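Local atomic coordinates of dTDP-4-dehydrorhamnose reductase (Bacillus anthracis, PDB entry 3SC6), a protein that uses a bound nicotinamide cofactor, NADP(H), to interconvert dTDP-4-dehydro-6-deoxy-L-mannose and dTDP-6-deoxy-L-mannose in the dTDP-L-rhamnose biosynthetic pathway. Residues Lys5-Leu17 / Gln22-Asp36. Numbering follows the deposited sequence.
With NAP (NADP nicotinamide-adenine-dinucleotide phosphate), chain G.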
loop_
_atom_site.group_PDB
_atom_site.type_symbol
_atom_site.label_atom_id
_atom_site.label_comp_id
_atom_site.label_asym_id
_atom_site.label_seq_id
_atom_site.Cartn_x
_atom_site.Cartn_y
_atom_site.Cartn_z
ATOM N N LYS A 5 3.724 20.192 -18.305
ATOM C CA LYS A 5 3.810 20.492 -16.848
ATOM C C LYS A 5 2.514 19.971 -16.210
ATOM O O LYS A 5 1.673 20.751 -15.761
ATOM C CB LYS A 5 3.925 22.002 -16.645
ATOM C CG LYS A 5 4.225 22.465 -15.218
ATOM C CD LYS A 5 5.619 22.006 -14.762
ATOM C CE LYS A 5 5.977 22.553 -13.378
ATOM N NZ LYS A 5 7.347 22.169 -12.942
ATOM N N GLU A 6 2.358 18.652 -16.171
ATOM C CA GLU A 6 1.155 18.045 -15.596
ATOM C C GLU A 6 0.959 18.312 -14.095
ATOM O O GLU A 6 1.892 18.650 -13.379
ATOM C CB GLU A 6 1.093 16.560 -15.937
ATOM C CG GLU A 6 1.023 16.325 -17.442
ATOM C CD GLU A 6 0.968 14.865 -17.816
ATOM O OE1 GLU A 6 0.971 14.008 -16.908
ATOM O OE2 GLU A 6 0.924 14.575 -19.029
ATOM N N ARG A 7 -0.275 18.119 -13.644
ATOM C CA ARG A 7 -0.683 18.355 -12.262
ATOM C C ARG A 7 -1.073 17.040 -11.618
ATOM O O ARG A 7 -1.813 16.267 -12.218
ATOM C CB ARG A 7 -1.939 19.182 -12.371
ATOM C CG ARG A 7 -1.742 20.332 -13.304
ATOM C CD ARG A 7 -3.057 20.841 -13.772
ATOM N NE ARG A 7 -2.836 21.697 -14.918
ATOM C CZ ARG A 7 -3.791 22.095 -15.739
ATOM N NH1 ARG A 7 -3.480 22.863 -16.779
ATOM N NH2 ARG A 7 -5.045 21.694 -15.551
ATOM N N VAL A 8 -0.615 16.797 -10.392
ATOM C CA VAL A 8 -0.944 15.555 -9.705
ATOM C C VAL A 8 -1.438 15.814 -8.293
ATOM O O VAL A 8 -0.820 16.559 -7.544
ATOM C CB VAL A 8 0.281 14.611 -9.607
ATOM C CG1 VAL A 8 0.808 14.285 -10.985
ATOM C CG2 VAL A 8 1.375 15.242 -8.789
ATOM N N ILE A 9 -2.568 15.213 -7.944
ATOM C CA ILE A 9 -3.138 15.358 -6.611
ATOM C C ILE A 9 -2.888 14.079 -5.828
ATOM O O ILE A 9 -3.012 12.983 -6.369
ATOM C CB ILE A 9 -4.657 15.636 -6.635
ATOM C CG1 ILE A 9 -4.937 17.014 -7.234
ATOM C CG2 ILE A 9 -5.230 15.615 -5.229
ATOM C CD1 ILE A 9 -6.415 17.391 -7.237
ATOM N N ILE A 10 -2.515 14.227 -4.556
ATOM C CA ILE A 10 -2.252 13.085 -3.684
ATOM C C ILE A 10 -3.168 13.152 -2.465
ATOM O O ILE A 10 -3.092 14.092 -1.680
ATOM C CB ILE A 10 -0.794 13.047 -3.203
ATOM C CG1 ILE A 10 0.159 12.972 -4.396
ATOM C CG2 ILE A 10 -0.574 11.857 -2.301
ATOM C CD1 ILE A 10 1.621 12.915 -4.008
ATOM N N THR A 11 -4.041 12.162 -2.321
ATOM C CA THR A 11 -4.961 12.117 -1.190
ATOM C C THR A 11 -4.312 11.310 -0.060
ATOM O O THR A 11 -3.798 10.219 -0.289
ATOM C CB THR A 11 -6.310 11.493 -1.584
ATOM O OG1 THR A 11 -6.110 10.142 -2.016
ATOM C CG2 THR A 11 -6.960 12.291 -2.704
ATOM N N GLY A 12 -4.344 11.847 1.155
ATOM C CA GLY A 12 -3.741 11.175 2.312
ATOM C C GLY A 12 -2.231 11.381 2.271
ATOM O O GLY A 12 -1.458 10.442 2.463
ATOM N N ALA A 13 -1.828 12.628 2.028
ATOM C CA ALA A 13 -0.418 13.020 1.933
ATOM C C ALA A 13 0.423 12.859 3.202
ATOM O O ALA A 13 1.645 12.774 3.109
ATOM C CB ALA A 13 -0.319 14.455 1.434
ATOM N N ASN A 14 -0.206 12.838 4.377
ATOM C CA ASN A 14 0.548 12.683 5.630
ATOM C C ASN A 14 0.870 11.242 6.013
ATOM O O ASN A 14 1.656 11.006 6.932
ATOM C CB ASN A 14 -0.159 13.383 6.796
ATOM C CG ASN A 14 -0.246 14.881 6.607
ATOM O OD1 ASN A 14 0.202 15.418 5.594
ATOM N ND2 ASN A 14 -0.815 15.570 7.591
ATOM N N GLY A 15 0.275 10.281 5.308
ATOM C CA GLY A 15 0.509 8.863 5.584
ATOM C C GLY A 15 1.860 8.385 5.091
ATOM O O GLY A 15 2.640 9.162 4.547
ATOM N N GLN A 16 2.131 7.098 5.275
ATOM C CA GLN A 16 3.402 6.508 4.849
ATOM C C GLN A 16 3.754 6.805 3.389
ATOM O O GLN A 16 4.866 7.251 3.110
ATOM C CB GLN A 16 3.402 4.997 5.087
ATOM C CG GLN A 16 3.253 4.596 6.546
ATOM C CD GLN A 16 3.233 3.089 6.744
ATOM O OE1 GLN A 16 3.198 2.604 7.876
ATOM N NE2 GLN A 16 3.260 2.341 5.643
ATOM N N LEU A 17 2.824 6.547 2.463
ATOM C CA LEU A 17 3.075 6.805 1.037
ATOM C C LEU A 17 3.073 8.274 0.678
ATOM O O LEU A 17 4.072 8.800 0.195
ATOM C CB LEU A 17 2.060 6.106 0.130
ATOM C CG LEU A 17 2.044 4.593 0.041
ATOM C CD1 LEU A 17 0.942 4.157 -0.915
ATOM C CD2 LEU A 17 3.398 4.118 -0.456
ATOM N N GLN A 22 5.234 12.220 -2.209
ATOM C CA GLN A 22 5.280 13.656 -2.434
ATOM C C GLN A 22 6.708 14.161 -2.676
ATOM O O GLN A 22 6.914 15.131 -3.403
ATOM C CB GLN A 22 4.701 14.350 -1.201
ATOM C CG GLN A 22 4.756 15.864 -1.204
ATOM C CD GLN A 22 4.190 16.450 0.080
ATOM O OE1 GLN A 22 3.623 15.730 0.908
ATOM N NE2 GLN A 22 4.337 17.761 0.252
ATOM N N GLU A 23 7.685 13.503 -2.061
ATOM C CA GLU A 23 9.087 13.886 -2.202
ATOM C C GLU A 23 9.806 13.202 -3.354
ATOM O O GLU A 23 10.817 13.703 -3.834
ATOM C CB GLU A 23 9.848 13.529 -0.923
ATOM C CG GLU A 23 9.351 14.209 0.338
ATOM C CD GLU A 23 10.130 13.779 1.569
ATOM O OE1 GLU A 23 11.026 12.917 1.434
ATOM O OE2 GLU A 23 9.841 14.293 2.673
ATOM N N GLU A 24 9.295 12.057 -3.795
ATOM C CA GLU A 24 9.932 11.313 -4.883
ATOM C C GLU A 24 9.449 11.623 -6.309
ATOM O O GLU A 24 10.060 11.167 -7.277
ATOM C CB GLU A 24 9.894 9.817 -4.572
ATOM C CG GLU A 24 10.652 9.497 -3.281
ATOM C CD GLU A 24 10.647 8.030 -2.922
ATOM O OE1 GLU A 24 10.048 7.228 -3.673
ATOM O OE2 GLU A 24 11.251 7.680 -1.883
ATOM N N LEU A 25 8.362 12.377 -6.446
ATOM C CA LEU A 25 7.867 12.734 -7.774
ATOM C C LEU A 25 8.676 13.952 -8.200
ATOM O O LEU A 25 8.752 14.934 -7.462
ATOM C CB LEU A 25 6.374 13.054 -7.765
ATOM C CG LEU A 25 5.443 11.908 -7.384
ATOM C CD1 LEU A 25 4.001 12.392 -7.353
ATOM C CD2 LEU A 25 5.602 10.750 -8.361
ATOM N N ASN A 26 9.285 13.878 -9.380
ATOM C CA ASN A 26 10.103 14.973 -9.894
ATOM C C ASN A 26 9.294 16.271 -10.001
ATOM O O ASN A 26 8.358 16.357 -10.795
ATOM C CB ASN A 26 10.695 14.586 -11.256
ATOM C CG ASN A 26 11.648 15.633 -11.806
ATOM O OD1 ASN A 26 11.928 16.642 -11.162
ATOM N ND2 ASN A 26 12.170 15.380 -12.998
ATOM N N PRO A 27 9.656 17.289 -9.194
ATOM C CA PRO A 27 8.943 18.571 -9.215
ATOM C C PRO A 27 9.107 19.359 -10.514
ATOM O O PRO A 27 8.289 20.228 -10.799
ATOM C CB PRO A 27 9.546 19.336 -8.032
ATOM C CG PRO A 27 10.871 18.716 -7.803
ATOM C CD PRO A 27 10.748 17.280 -8.203
ATOM N N GLU A 28 10.154 19.076 -11.284
ATOM C CA GLU A 28 10.376 19.775 -12.553
ATOM C C GLU A 28 9.752 18.960 -13.681
ATOM O O GLU A 28 10.350 18.759 -14.734
ATOM C CB GLU A 28 11.866 20.019 -12.803
ATOM C CG GLU A 28 12.526 20.899 -11.748
ATOM C CD GLU A 28 13.993 21.164 -12.037
ATOM O OE1 GLU A 28 14.511 20.624 -13.039
ATOM O OE2 GLU A 28 14.630 21.915 -11.263
ATOM N N GLU A 29 8.529 18.505 -13.430
ATOM C CA GLU A 29 7.762 17.703 -14.372
ATOM C C GLU A 29 6.282 17.778 -14.001
ATOM O O GLU A 29 5.418 17.845 -14.876
ATOM C CB GLU A 29 8.235 16.246 -14.337
ATOM C CG GLU A 29 7.502 15.316 -15.301
ATOM C CD GLU A 29 7.993 13.870 -15.236
ATOM O OE1 GLU A 29 8.882 13.562 -14.412
ATOM O OE2 GLU A 29 7.479 13.038 -16.011
ATOM N N TYR A 30 6.003 17.770 -12.696
ATOM C CA TYR A 30 4.639 17.838 -12.189
ATOM C C TYR A 30 4.446 18.891 -11.102
ATOM O O TYR A 30 5.381 19.224 -10.378
ATOM C CB TYR A 30 4.254 16.510 -11.525
ATOM C CG TYR A 30 4.285 15.274 -12.387
ATOM C CD1 TYR A 30 3.176 14.902 -13.126
ATOM C CD2 TYR A 30 5.396 14.443 -12.410
ATOM C CE1 TYR A 30 3.184 13.758 -13.900
ATOM C CE2 TYR A 30 5.412 13.291 -13.180
ATOM C CZ TYR A 30 4.300 12.957 -13.924
ATOM O OH TYR A 30 4.292 11.821 -14.697
ATOM N N ASP A 31 3.223 19.408 -11.000
ATOM C CA ASP A 31 2.867 20.388 -9.975
ATOM C C ASP A 31 2.221 19.489 -8.942
ATOM O O ASP A 31 1.088 19.046 -9.123
ATOM C CB ASP A 31 1.866 21.440 -10.460
ATOM C CG ASP A 31 2.434 22.347 -11.525
ATOM O OD1 ASP A 31 3.636 22.231 -11.828
ATOM O OD2 ASP A 31 1.678 23.204 -12.034
ATOM N N ILE A 32 2.946 19.206 -7.868
ATOM C CA ILE A 32 2.440 18.329 -6.818
ATOM C C ILE A 32 1.520 19.028 -5.826
ATOM O O ILE A 32 1.941 19.938 -5.116
ATOM C CB ILE A 32 3.605 17.687 -6.047
ATOM C CG1 ILE A 32 4.560 16.977 -7.023
ATOM C CG2 ILE A 32 3.067 16.732 -4.992
ATOM C CD1 ILE A 32 5.766 16.347 -6.364
ATOM N N TYR A 33 0.264 18.587 -5.781
ATOM C CA TYR A 33 -0.731 19.154 -4.877
ATOM C C TYR A 33 -1.148 18.139 -3.822
ATOM O O TYR A 33 -2.124 17.419 -4.009
ATOM C CB TYR A 33 -1.974 19.598 -5.642
ATOM C CG TYR A 33 -1.735 20.675 -6.664
ATOM C CD1 TYR A 33 -1.849 22.017 -6.323
ATOM C CD2 TYR A 33 -1.411 20.356 -7.973
ATOM C CE1 TYR A 33 -1.640 23.010 -7.256
ATOM C CE2 TYR A 33 -1.197 21.341 -8.913
ATOM C CZ TYR A 33 -1.313 22.666 -8.549
ATOM O OH TYR A 33 -1.100 23.649 -9.482
ATOM N N PRO A 34 -0.409 18.075 -2.709
ATOM C CA PRO A 34 -0.742 17.138 -1.646
ATOM C C PRO A 34 -1.835 17.683 -0.738
ATOM O O PRO A 34 -1.897 18.888 -0.507
ATOM C CB PRO A 34 0.566 17.033 -0.868
ATOM C CG PRO A 34 1.179 18.373 -1.019
ATOM C CD PRO A 34 0.815 18.838 -2.401
ATOM N N PHE A 35 -2.691 16.798 -0.238
ATOM C CA PHE A 35 -3.782 17.185 0.656
ATOM C C PHE A 35 -3.922 16.242 1.831
ATOM O O PHE A 35 -3.910 15.026 1.676
ATOM C CB PHE A 35 -5.123 17.259 -0.075
ATOM C CG PHE A 35 -5.218 18.369 -1.068
ATOM C CD1 PHE A 35 -5.733 19.596 -0.685
ATOM C CD2 PHE A 35 -4.804 18.197 -2.375
ATOM C CE1 PHE A 35 -5.835 20.632 -1.588
ATOM C CE2 PHE A 35 -4.900 19.231 -3.283
ATOM C CZ PHE A 35 -5.417 20.451 -2.888
ATOM N N ASP A 36 -4.074 16.825 3.011
ATOM C CA ASP A 36 -4.226 16.059 4.225
ATOM C C ASP A 36 -5.716 15.774 4.391
ATOM O O ASP A 36 -6.536 16.166 3.559
ATOM C CB ASP A 36 -3.696 16.864 5.425
ATOM C CG ASP A 36 -3.763 16.088 6.746
ATOM O OD1 ASP A 36 -4.054 14.868 6.714
ATOM O OD2 ASP A 36 -3.503 16.694 7.813
HETATM P PA NAP G . -1.556 5.398 6.312
HETATM O O1A NAP G . -2.652 5.088 7.302
HETATM O O2A NAP G . -0.266 6.015 6.807
HETATM O O5B NAP G . -2.146 6.345 5.152
HETATM C C5B NAP G . -3.539 6.612 5.026
HETATM C C4B NAP G . -3.771 8.110 5.196
HETATM O O4B NAP G . -5.124 8.438 4.841
HETATM C C3B NAP G . -3.555 8.564 6.639
HETATM O O3B NAP G . -2.580 9.606 6.724
HETATM C C2B NAP G . -4.906 9.077 7.082
HETATM O O2B NAP G . -4.796 10.202 7.953
HETATM C C1B NAP G . -5.580 9.428 5.761
HETATM N N9A NAP G . -7.058 9.539 5.893
HETATM C C8A NAP G . -7.852 8.942 6.802
HETATM N N7A NAP G . -9.129 9.336 6.589
HETATM C C5A NAP G . -9.122 10.191 5.549
HETATM C C6A NAP G . -10.169 10.963 4.839
HETATM N N6A NAP G . -11.468 10.878 5.218
HETATM N N1A NAP G . -9.794 11.745 3.801
HETATM C C2A NAP G . -8.501 11.822 3.430
HETATM N N3A NAP G . -7.534 11.130 4.067
HETATM C C4A NAP G . -7.818 10.318 5.119
HETATM O O3 NAP G . -1.212 4.050 5.491
HETATM P PN NAP G . -0.368 4.046 4.109
HETATM O O1N NAP G . 0.425 2.761 4.059
HETATM O O2N NAP G . 0.316 5.375 3.908
HETATM O O5D NAP G . -1.524 3.947 3.000
HETATM C C5D NAP G . -1.200 3.702 1.631
HETATM C C4D NAP G . -2.228 2.769 0.994
HETATM O O4D NAP G . -1.688 1.444 0.875
HETATM C C3D NAP G . -3.517 2.656 1.804
HETATM O O3D NAP G . -4.644 2.966 0.981
HETATM C C2D NAP G . -3.578 1.217 2.267
HETATM O O2D NAP G . -4.921 0.735 2.214
HETATM C C1D NAP G . -2.655 0.476 1.305
HETATM N N1N NAP G . -1.990 -0.691 1.906
HETATM C C2N NAP G . -1.188 -0.536 2.973
HETATM C C3N NAP G . -0.547 -1.631 3.550
HETATM C C7N NAP G . 0.342 -1.424 4.747
HETATM O O7N NAP G . 0.427 -0.306 5.235
HETATM N N7N NAP G . 1.025 -2.447 5.258
HETATM C C4N NAP G . -0.744 -2.896 3.003
HETATM C C5N NAP G . -1.571 -3.030 1.899
HETATM C C6N NAP G . -2.184 -1.903 1.363
HETATM P P2B NAP G . -5.085 10.049 9.532
HETATM O O1X NAP G . -4.603 11.365 10.093
HETATM O O2X NAP G . -6.578 9.842 9.632
HETATM O O3X NAP G . -4.269 8.851 9.951
HETATM O O HOH W 1 -6.496 13.838 1.005
HETATM O O HOH W 2 -3.336 12.548 5.322
#
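Val-8 is gripped at both backbone polar atoms by strand 30-35: Tyr-33 N donates to Val-8 O over 2.9 Å, with 170° at the hydrogen, and Val-8 N donates to Asp-31 O. Asp-31 N reaches Glu-6 O at 2.8 Å, and Ile-10 exchanges bonds with Tyr-33 O and Phe-35 N. This alternation, with strand axes only 22° apart, defines a parallel ladder. At its C-terminal end Phe-35 O receives Ala-13 N at 3.2 Å, more weakly Gly-12 N, and a water also bound to Gly-12 N. That ties the glycine-rich turn 12-15 to the second strand, while just beyond it Gln-16 N and Leu-17 N donate to the NADP diphosphate, as in a Rossmann nucleotide-binding loop. A second water joins Asn-14 N to Asp-36 OD1. At the other end Lys-5, bent at chi2, brings NZ to Pro-27 O at 3.0 Å.

On the sheet face bearing Val-8 and Ile-10, Val-8 CG2 and Ile-10 CD1 both touch Leu-25 CD1 at 4.1 Å. Ile-32 meets the same two residues through CG1 and CG2 respectively, and Ala-13 CB abuts Pro-34 CB at 3.6 Å. Glu-6 runs alongside Tyr-30 in the same direction, carboxylate and ring planes 69° apart. Across the sheet, Ile-9 CG2 approaches Phe-35 CD2 at 3.9 Å, the side chains crossing at a slant, and Ile-55 of helix 45-55 packs on both residues and on Tyr-33. With helix 16-24 as connection, the strands form a beta-alpha-beta unit; strand 59-62 pairs with the other edge of 6-11, and Ile-202 of helix 191-202 touches Tyr-30.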